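Local coordinates for protein orotidine-5-phosphate decarboxylase/orotate phosphoribosyltransferase, putative (Ompdcase-oprtase, putative) (Leishmania infantum, PDB 3QW3) that probably catalyses decarboxylation of orotidine 5'-phosphate to UMP and CO2, this chain being the OMP decarboxylase domain of a two-enzyme UMP synthase, at residues L16-D21 / E39-Y44; I108-Y113 / D117-F122; V172-G177 / A189-L194; V182-V187 / L194-P199. One frame throughout, in Å; residues are numbered along the deposited sequence.

Contact 1: L16-D21 / E39-Y44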
# COMPACT_ATOMS: atom_id res chain seq x y z
N LEU A 16 -3.20 24.77 3.24
CA LEU A 16 -4.08 23.85 3.95
C LEU A 16 -4.61 22.74 3.04
O LEU A 16 -5.23 23.00 2.02
CB LEU A 16 -5.25 24.62 4.58
CG LEU A 16 -6.27 23.81 5.37
CD1 LEU A 16 -5.63 23.16 6.59
CD2 LEU A 16 -7.44 24.70 5.78
N CYS A 17 -4.37 21.49 3.44
CA CYS A 17 -4.94 20.33 2.77
C CYS A 17 -6.08 19.81 3.63
O CYS A 17 -5.90 19.55 4.82
CB CYS A 17 -3.89 19.24 2.60
SG CYS A 17 -4.49 17.75 1.78
N VAL A 18 -7.26 19.68 3.04
CA VAL A 18 -8.45 19.25 3.78
C VAL A 18 -8.68 17.76 3.56
O VAL A 18 -8.95 17.31 2.45
CB VAL A 18 -9.71 20.06 3.39
CG1 VAL A 18 -10.92 19.62 4.21
CG2 VAL A 18 -9.46 21.57 3.55
N GLY A 19 -8.57 16.99 4.64
CA GLY A 19 -8.83 15.55 4.57
C GLY A 19 -10.30 15.27 4.34
O GLY A 19 -11.17 15.94 4.90
N LEU A 20 -10.59 14.28 3.49
CA LEU A 20 -11.97 13.85 3.31
C LEU A 20 -12.06 12.42 3.81
O LEU A 20 -11.74 11.46 3.09
CB LEU A 20 -12.42 13.99 1.85
CG LEU A 20 -12.40 15.44 1.34
CD1 LEU A 20 -12.69 15.48 -0.15
CD2 LEU A 20 -13.37 16.33 2.11
N ASP A 21 -12.46 12.31 5.07
CA ASP A 21 -12.47 11.06 5.82
C ASP A 21 -13.87 10.85 6.40
O ASP A 21 -14.07 11.02 7.61
CB ASP A 21 -11.43 11.14 6.95
CG ASP A 21 -10.05 11.51 6.45
OD1 ASP A 21 -9.32 10.62 5.98
OD2 ASP A 21 -9.68 12.71 6.53
N GLU A 39 -17.88 22.43 0.42
CA GLU A 39 -18.58 23.72 0.36
C GLU A 39 -18.12 24.68 1.46
O GLU A 39 -17.96 25.88 1.22
CB GLU A 39 -20.10 23.50 0.43
N GLN A 40 -17.90 24.15 2.66
CA GLN A 40 -17.48 24.96 3.81
C GLN A 40 -16.02 25.43 3.75
O GLN A 40 -15.68 26.47 4.33
CB GLN A 40 -17.71 24.19 5.11
CG GLN A 40 -19.17 23.97 5.45
CD GLN A 40 -19.37 22.93 6.54
OE1 GLN A 40 -18.59 21.99 6.66
NE2 GLN A 40 -20.42 23.10 7.33
N THR A 41 -15.17 24.70 3.04
CA THR A 41 -13.72 24.88 3.17
C THR A 41 -12.96 25.29 1.90
O THR A 41 -11.80 25.69 1.99
CB THR A 41 -13.03 23.60 3.72
OG1 THR A 41 -13.26 22.51 2.82
CG2 THR A 41 -13.57 23.26 5.12
N HIS A 42 -13.59 25.18 0.73
CA HIS A 42 -12.84 25.33 -0.54
C HIS A 42 -12.15 26.68 -0.73
O HIS A 42 -11.09 26.74 -1.35
CB HIS A 42 -13.71 24.98 -1.75
CG HIS A 42 -14.79 25.97 -2.04
ND1 HIS A 42 -14.63 27.00 -2.93
CD2 HIS A 42 -16.04 26.09 -1.54
CE1 HIS A 42 -15.74 27.72 -2.98
NE2 HIS A 42 -16.61 27.19 -2.14
N GLU A 43 -12.72 27.75 -0.19
CA GLU A 43 -12.10 29.08 -0.30
C GLU A 43 -10.71 29.11 0.34
O GLU A 43 -9.86 29.91 -0.05
CB GLU A 43 -12.99 30.16 0.30
N TYR A 44 -10.47 28.20 1.29
CA TYR A 44 -9.23 28.18 2.05
C TYR A 44 -8.40 26.91 1.86
O TYR A 44 -7.41 26.71 2.57
CB TYR A 44 -9.52 28.44 3.53
CG TYR A 44 -10.19 29.77 3.73
CD1 TYR A 44 -9.45 30.95 3.71
CD2 TYR A 44 -11.58 29.86 3.88
CE1 TYR A 44 -10.07 32.18 3.86
CE2 TYR A 44 -12.20 31.09 4.03
CZ TYR A 44 -11.44 32.24 4.02
OH TYR A 44 -12.04 33.47 4.17

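Contact 2: I108-Y113 / D117-F122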
# COMPACT_ATOMS: atom_id res chain seq x y z
N ILE A 108 -1.13 10.86 -5.70
CA ILE A 108 -1.34 9.66 -4.89
C ILE A 108 -0.25 9.56 -3.83
O ILE A 108 0.84 10.10 -4.00
CB ILE A 108 -1.36 8.38 -5.78
CG1 ILE A 108 -2.04 7.20 -5.07
CG2 ILE A 108 0.04 8.04 -6.29
CD1 ILE A 108 -2.22 5.96 -5.97
N THR A 109 -0.54 8.88 -2.73
CA THR A 109 0.50 8.54 -1.76
C THR A 109 0.99 7.11 -2.02
O THR A 109 0.24 6.28 -2.52
CB THR A 109 0.01 8.66 -0.31
OG1 THR A 109 -1.21 7.92 -0.15
CG2 THR A 109 -0.23 10.13 0.05
N ALA A 110 2.26 6.85 -1.70
CA ALA A 110 2.88 5.57 -2.03
C ALA A 110 3.93 5.16 -1.02
O ALA A 110 4.60 6.02 -0.44
CB ALA A 110 3.49 5.62 -3.43
N SER A 111 4.07 3.85 -0.81
CA SER A 111 5.11 3.29 0.06
C SER A 111 6.43 3.17 -0.71
O SER A 111 6.42 2.82 -1.89
CB SER A 111 4.67 1.91 0.57
OG SER A 111 5.78 1.20 1.11
N PRO A 112 7.56 3.45 -0.05
CA PRO A 112 8.87 3.33 -0.68
C PRO A 112 9.48 1.93 -0.60
O PRO A 112 10.53 1.71 -1.19
CB PRO A 112 9.73 4.28 0.15
CG PRO A 112 9.15 4.17 1.52
CD PRO A 112 7.66 4.05 1.29
N TYR A 113 8.83 1.01 0.11
CA TYR A 113 9.50 -0.25 0.50
C TYR A 113 10.03 -1.11 -0.66
O TYR A 113 11.08 -1.73 -0.53
CB TYR A 113 8.66 -1.10 1.47
CG TYR A 113 9.49 -2.22 2.09
CD1 TYR A 113 9.38 -3.53 1.64
CD2 TYR A 113 10.42 -1.94 3.09
CE1 TYR A 113 10.16 -4.55 2.19
CE2 TYR A 113 11.21 -2.95 3.65
CZ TYR A 113 11.07 -4.25 3.19
OH TYR A 113 11.86 -5.23 3.75
N ASP A 117 11.56 0.91 -8.98
CA ASP A 117 10.67 0.37 -10.02
C ASP A 117 9.23 0.13 -9.55
O ASP A 117 8.33 -0.08 -10.36
CB ASP A 117 11.27 -0.86 -10.71
CG ASP A 117 11.75 -1.92 -9.73
OD1 ASP A 117 12.25 -2.97 -10.20
OD2 ASP A 117 11.63 -1.71 -8.51
N SER A 118 9.02 0.16 -8.23
CA SER A 118 7.68 0.12 -7.68
C SER A 118 7.04 1.51 -7.65
O SER A 118 5.82 1.64 -7.50
CB SER A 118 7.68 -0.50 -6.28
OG SER A 118 8.21 0.40 -5.32
N LEU A 119 7.88 2.54 -7.80
CA LEU A 119 7.41 3.93 -7.80
C LEU A 119 7.31 4.52 -9.21
O LEU A 119 6.44 5.35 -9.47
CB LEU A 119 8.32 4.78 -6.92
CG LEU A 119 8.31 4.45 -5.42
CD1 LEU A 119 9.42 5.20 -4.69
CD2 LEU A 119 6.94 4.75 -4.80
N GLN A 120 8.18 4.06 -10.10
CA GLN A 120 8.19 4.51 -11.50
C GLN A 120 6.82 4.50 -12.20
O GLN A 120 6.49 5.47 -12.89
CB GLN A 120 9.25 3.75 -12.30
CG GLN A 120 9.51 4.28 -13.72
CD GLN A 120 8.60 3.65 -14.78
OE1 GLN A 120 7.87 2.69 -14.52
NE2 GLN A 120 8.66 4.20 -15.99
N PRO A 121 6.01 3.43 -12.02
CA PRO A 121 4.69 3.43 -12.67
C PRO A 121 3.77 4.58 -12.24
O PRO A 121 2.87 4.95 -12.99
CB PRO A 121 4.10 2.08 -12.22
CG PRO A 121 5.29 1.23 -12.00
CD PRO A 121 6.28 2.15 -11.36
N PHE A 122 3.99 5.13 -11.05
CA PHE A 122 3.26 6.32 -10.64
C PHE A 122 3.96 7.58 -11.16
O PHE A 122 3.32 8.48 -11.70
CB PHE A 122 3.10 6.36 -9.12
CG PHE A 122 2.33 5.19 -8.57
CD1 PHE A 122 0.95 5.12 -8.71
CD2 PHE A 122 3.00 4.15 -7.93
CE1 PHE A 122 0.24 4.03 -8.21
CE2 PHE A 122 2.29 3.06 -7.42
CZ PHE A 122 0.91 3.00 -7.56
O HOH W 1 6.92 0.28 -2.79

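Contact 3: V172-G177 / A189-L194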
# COMPACT_ATOMS: atom_id res chain seq x y z
N VAL A 172 7.86 14.21 -7.52
CA VAL A 172 7.96 13.46 -6.27
C VAL A 172 7.85 14.39 -5.06
O VAL A 172 8.46 15.46 -5.03
CB VAL A 172 9.29 12.65 -6.20
CG1 VAL A 172 9.36 11.80 -4.93
CG2 VAL A 172 9.41 11.77 -7.43
N GLY A 173 7.05 13.95 -4.09
CA GLY A 173 6.94 14.62 -2.80
C GLY A 173 7.14 13.58 -1.71
O GLY A 173 7.32 12.39 -2.00
N LEU A 174 7.13 14.03 -0.46
CA LEU A 174 7.32 13.14 0.67
C LEU A 174 6.22 13.32 1.70
O LEU A 174 5.74 14.43 1.91
CB LEU A 174 8.66 13.42 1.35
CG LEU A 174 9.92 13.09 0.54
CD1 LEU A 174 11.14 13.66 1.23
CD2 LEU A 174 10.06 11.59 0.38
N VAL A 175 5.83 12.22 2.36
CA VAL A 175 4.92 12.30 3.50
C VAL A 175 5.77 12.36 4.77
O VAL A 175 6.55 11.45 5.04
CB VAL A 175 3.94 11.10 3.57
CG1 VAL A 175 2.98 11.26 4.77
CG2 VAL A 175 3.15 10.98 2.27
N VAL A 176 5.63 13.45 5.52
CA VAL A 176 6.46 13.71 6.71
C VAL A 176 5.56 14.27 7.81
O VAL A 176 4.97 15.34 7.64
CB VAL A 176 7.61 14.72 6.42
CG1 VAL A 176 8.62 14.73 7.57
CG2 VAL A 176 8.33 14.41 5.11
N GLY A 177 5.48 13.55 8.92
CA GLY A 177 4.62 13.92 10.05
C GLY A 177 5.01 15.22 10.73
O GLY A 177 6.16 15.64 10.67
N ALA A 189 16.63 19.00 5.16
CA ALA A 189 18.06 19.09 4.89
C ALA A 189 18.49 18.12 3.78
O ALA A 189 19.35 18.46 2.96
CB ALA A 189 18.87 18.84 6.14
N ARG A 190 17.88 16.93 3.75
CA ARG A 190 18.17 15.92 2.73
C ARG A 190 17.44 16.19 1.42
O ARG A 190 17.91 15.82 0.35
CB ARG A 190 17.82 14.51 3.23
CG ARG A 190 18.56 14.07 4.48
CD ARG A 190 20.06 13.95 4.24
NE ARG A 190 20.77 13.59 5.46
CZ ARG A 190 22.02 13.14 5.52
NH1 ARG A 190 22.72 12.97 4.40
NH2 ARG A 190 22.58 12.85 6.69
N ALA A 191 16.28 16.84 1.53
CA ALA A 191 15.42 17.11 0.39
C ALA A 191 14.98 18.58 0.41
O ALA A 191 13.88 18.89 0.85
CB ALA A 191 14.20 16.18 0.39
N PRO A 192 15.85 19.48 -0.09
CA PRO A 192 15.58 20.92 -0.02
C PRO A 192 14.44 21.45 -0.90
O PRO A 192 13.91 22.53 -0.61
CB PRO A 192 16.92 21.54 -0.45
CG PRO A 192 17.94 20.46 -0.25
CD PRO A 192 17.20 19.21 -0.62
N THR A 193 14.07 20.73 -1.95
CA THR A 193 13.08 21.26 -2.90
C THR A 193 11.71 20.56 -2.91
O THR A 193 10.74 21.11 -3.43
CB THR A 193 13.61 21.30 -4.36
OG1 THR A 193 13.73 19.97 -4.88
CG2 THR A 193 14.96 22.01 -4.44
N LEU A 194 11.63 19.35 -2.35
CA LEU A 194 10.40 18.57 -2.48
C LEU A 194 9.26 19.12 -1.63
O LEU A 194 9.49 19.63 -0.54
CB LEU A 194 10.64 17.11 -2.12
CG LEU A 194 11.73 16.37 -2.90
CD1 LEU A 194 11.66 14.90 -2.56
CD2 LEU A 194 11.61 16.59 -4.40

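Contact 4: V182-V187 / L194-P199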
# COMPACT_ATOMS: atom_id res chain seq x y z
N VAL A 182 12.18 17.96 14.69
CA VAL A 182 13.60 17.63 14.52
C VAL A 182 13.78 16.70 13.31
O VAL A 182 14.68 16.90 12.49
CB VAL A 182 14.24 17.04 15.81
CG1 VAL A 182 15.68 16.58 15.54
CG2 VAL A 182 14.23 18.08 16.94
N ALA A 183 12.91 15.70 13.20
CA ALA A 183 12.92 14.79 12.06
C ALA A 183 12.52 15.52 10.78
O ALA A 183 13.12 15.33 9.73
CB ALA A 183 12.00 13.59 12.30
N LEU A 184 11.50 16.38 10.89
CA LEU A 184 11.05 17.17 9.76
C LEU A 184 12.20 18.03 9.20
O LEU A 184 12.37 18.13 7.98
CB LEU A 184 9.87 18.06 10.18
CG LEU A 184 8.58 18.10 9.36
CD1 LEU A 184 7.61 19.11 9.99
CD2 LEU A 184 8.83 18.44 7.92
N ALA A 185 12.99 18.63 10.09
CA ALA A 185 14.14 19.43 9.67
C ALA A 185 15.23 18.59 9.01
O ALA A 185 15.88 19.03 8.06
CB ALA A 185 14.71 20.21 10.85
N ARG A 186 15.43 17.37 9.51
CA ARG A 186 16.39 16.44 8.90
C ARG A 186 15.98 16.12 7.47
O ARG A 186 16.81 16.11 6.56
CB ARG A 186 16.51 15.15 9.71
CG ARG A 186 17.28 15.30 11.02
CD ARG A 186 17.77 13.95 11.52
NE ARG A 186 18.43 14.07 12.81
CZ ARG A 186 17.83 13.93 13.99
NH1 ARG A 186 16.53 13.63 14.06
NH2 ARG A 186 18.52 14.07 15.11
N VAL A 187 14.68 15.89 7.26
CA VAL A 187 14.18 15.59 5.93
C VAL A 187 14.36 16.78 4.98
O VAL A 187 14.80 16.62 3.84
CB VAL A 187 12.71 15.10 5.98
CG1 VAL A 187 12.18 14.83 4.59
CG2 VAL A 187 12.62 13.84 6.84
N LEU A 194 11.63 19.35 -2.35
CA LEU A 194 10.40 18.57 -2.48
C LEU A 194 9.26 19.12 -1.63
O LEU A 194 9.49 19.63 -0.54
CB LEU A 194 10.64 17.11 -2.12
CG LEU A 194 11.73 16.37 -2.90
CD1 LEU A 194 11.66 14.90 -2.56
CD2 LEU A 194 11.61 16.59 -4.40
N TRP A 195 8.04 18.99 -2.13
CA TRP A 195 6.86 19.26 -1.32
C TRP A 195 6.70 18.16 -0.29
O TRP A 195 6.91 16.98 -0.60
CB TRP A 195 5.61 19.33 -2.19
CG TRP A 195 5.39 20.67 -2.79
CD1 TRP A 195 5.94 21.17 -3.93
CD2 TRP A 195 4.55 21.70 -2.26
NE1 TRP A 195 5.48 22.45 -4.16
CE2 TRP A 195 4.63 22.80 -3.14
CE3 TRP A 195 3.73 21.80 -1.12
CZ2 TRP A 195 3.93 23.99 -2.92
CZ3 TRP A 195 3.03 22.99 -0.90
CH2 TRP A 195 3.14 24.07 -1.80
N PHE A 196 6.34 18.55 0.93
CA PHE A 196 6.00 17.58 1.97
C PHE A 196 4.49 17.61 2.19
O PHE A 196 3.89 18.69 2.27
CB PHE A 196 6.67 17.89 3.32
CG PHE A 196 8.18 17.89 3.31
CD1 PHE A 196 8.93 17.45 2.21
CD2 PHE A 196 8.86 18.30 4.46
CE1 PHE A 196 10.33 17.48 2.26
CE2 PHE A 196 10.26 18.31 4.51
CZ PHE A 196 10.98 17.90 3.40
N LEU A 197 3.88 16.43 2.27
CA LEU A 197 2.51 16.31 2.75
C LEU A 197 2.64 16.02 4.23
O LEU A 197 3.26 15.03 4.61
CB LEU A 197 1.77 15.19 2.01
CG LEU A 197 0.35 14.84 2.48
CD1 LEU A 197 -0.63 16.01 2.34
CD2 LEU A 197 -0.16 13.62 1.71
N VAL A 198 2.05 16.88 5.05
CA VAL A 198 2.33 16.91 6.49
C VAL A 198 1.05 16.66 7.28
O VAL A 198 0.26 17.59 7.51
CB VAL A 198 3.00 18.26 6.89
CG1 VAL A 198 3.35 18.28 8.37
CG2 VAL A 198 4.25 18.48 6.07
N PRO A 199 0.81 15.39 7.67
CA PRO A 199 -0.38 15.09 8.47
C PRO A 199 -0.15 15.19 9.98
O PRO A 199 1.00 15.12 10.44
CB PRO A 199 -0.71 13.65 8.06
CG PRO A 199 0.59 13.05 7.59
CD PRO A 199 1.56 14.17 7.30

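Contact 1: L16-D21 / E39-Y44
The hydroxyl of Thr-41 is held by two hydrogen bonds, one with Leu-37 O a turn back in its own helix and one with Tyr-48 OH on the next strand, while both methyls of Val-18 press against it. CG1 and CG2 of Val-18 each lie 4.0 Å from Thr-41 OG1, and Val-18 CG2 also comes within 4.1 Å of Thr-41 CB, so the valine fork straddles the oxygen, its two arms equally distant. With chi1 at 61°, OG1 sits between the threonine's own backbone N and carbonyl carbon, and from there it meets Val-18. At the start of the strand the partner is backbone: Leu-16 CB is 3.6 Å from Tyr-44 O, and Leu-16 CD2 reaches the same oxygen at 3.8 Å. That carbonyl is also hydrogen-bonded to Ser-14 OG, which bonds Leu-16 N as well. The chain turns here through Tyr-44 N to Thr-41 O, 2.9 Å, and the tyrosine ring heads away from the strand to Lys-242 and Cys-245. The contact lies within the first beta-alpha-beta unit of the TIM barrel: strand 16-20, between strands 47-50 and 223-227, is covered here by the end of helix 27-41, with helix 237-253 packed alongside.

Contact 2: I108-Y113 / D117-F122
Phe-122 lays one side of its ring obliquely across Ile-108, with Phe-122 CE1 3.8 Å from Ile-108 CD1 and Phe-122 CD1 3.9 Å from Ile-108 CG2. This is a strand and the short helix that follows it in a beta-alpha-beta unit of the TIM barrel: strand 107-110 supplies the inner wall, helix 116-123 the outer layer. Ile-108 reaches the ring with both of its branches, since CG1 runs anti to the backbone N (chi1 -161°) and CG2 takes the position between N and the carbonyl carbon. Further along the strand Leu-119 takes over. Leu-119 CD2 touches Ala-110 CB at 3.8 Å and comes still closer to Ser-111 O, 3.5 Å away, while the CD1 branch faces Pro-112. The Ser-111 carbonyl has a better partner in a water, which donates to Ser-111 O at 2.7 Å and also to Ser-118 OG; Ser-118 is modelled in two conformers, so the second leg of the bridge is less certain. Ala-96 of helix 89-102, Val-130 of the next strand and Arg-85 of strand 80-85 also touch Phe-122. Beyond the strand lies the dimer interface, where Ser-111 OG bonds Ser-111 OG of the second subunit. Within its own chain Ser-111 OG accepts from Tyr-113 N at 3.2 Å, with an N-H...O angle of 171°, the bond of an ST turn.

Contact 3: V172-G177 / A189-L194
Leu-194 is the tight spot, its two methyls dividing the strand between them. Leu-194 CD2 lies against the backbone, 3.4 Å from Val-172 O, with CB and CG of the same leucine also skirting that oxygen; Leu-194 CD1 is 4.0 Å from both CG and CD1 of Leu-174. A chi1 of -56° places the Leu-194 CG anti to the carbonyl carbon, and with chi2 near 180° CD1 is extended onto Leu-174, while CD2 turns to Val-172 O. Leu-174 CD1 also reaches Ala-191 CB at 4.1 Å, the methyl of the first residue past the helix to give up helical backbone angles. Ala-162 of helix 154-163 packs on both leucines. The outer rim is different. Pro-192 and Thr-193 are exposed and do not touch the strand, and polar groups tie this side down: Arg-190 makes a salt bridge with Glu-160, and Thr-193 OG1 bonds Glu-163. Arg-188 NH1 is hydrogen-bonded to Ala-191 O and Leu-194 O, at the two ends of the turn. Leading from helix 181-190 back to strand 196-198, this turn is the return from helix to strand in a beta-alpha-beta crossover, as in the TIM barrel.

Contact 4: V182-V187 / L194-P199
Helix 181-190 and the strand it leads into, 196-198, are the second half of a beta-alpha-beta crossover, and Phe-196 carries most of the contact from the strand side. Leu-184 CD2 arrives at the ring's edge, close to its plane, 3.5 Å from CD2 of Phe-196 and 3.7 Å from CE2. Val-187 comes from one turn further along the helix: Val-187 CG1 is 3.5 Å from Phe-196 CZ, obliquely placed, and 4.0 Å from CE1 and CE2 alike, so it is centred on the far end of the ring. Val-187 C also lies 3.9 Å from Phe-196 CZ. Both aliphatic side chains run past the phenyl in the opposite sense. The chi1 of Leu-184, -130°, lies away from a staggered value, consistent with some strain in bringing CD2 to the ring. Arg-188 adds a cation-pi interaction with the same ring, which may polarise it slightly. Val-176 of the adjacent parallel strand 172-176 touches Leu-184, Val-187 and Phe-196. Such outward-facing packing of strand side chains against helix side chains builds the layer between barrel and helices in an alpha/beta TIM barrel.

All four contacts are buried and set strands of one barrel against its helices, but at different places round it. Contacts 3 and 4 belong together: they share Leu-194, use helix 181-190 and lie on neighbouring strands, bonded through Leu-174 O to Leu-197 N. Contacts 1 and 2 sit about 26 Å apart, centre to centre, on opposite sides of the chain's centre. Inside the barrel the strands still meet, Thr-109 touching Val-175 and Leu-197, and Cys-17 touching Leu-197. Contact 4 is aromatic on aliphatic; contact 3 is aliphatic with an exposed bend; contact 1 packs a valine on a hydrogen-bonded hydroxyl; contact 2 includes water and reaches the second subunit.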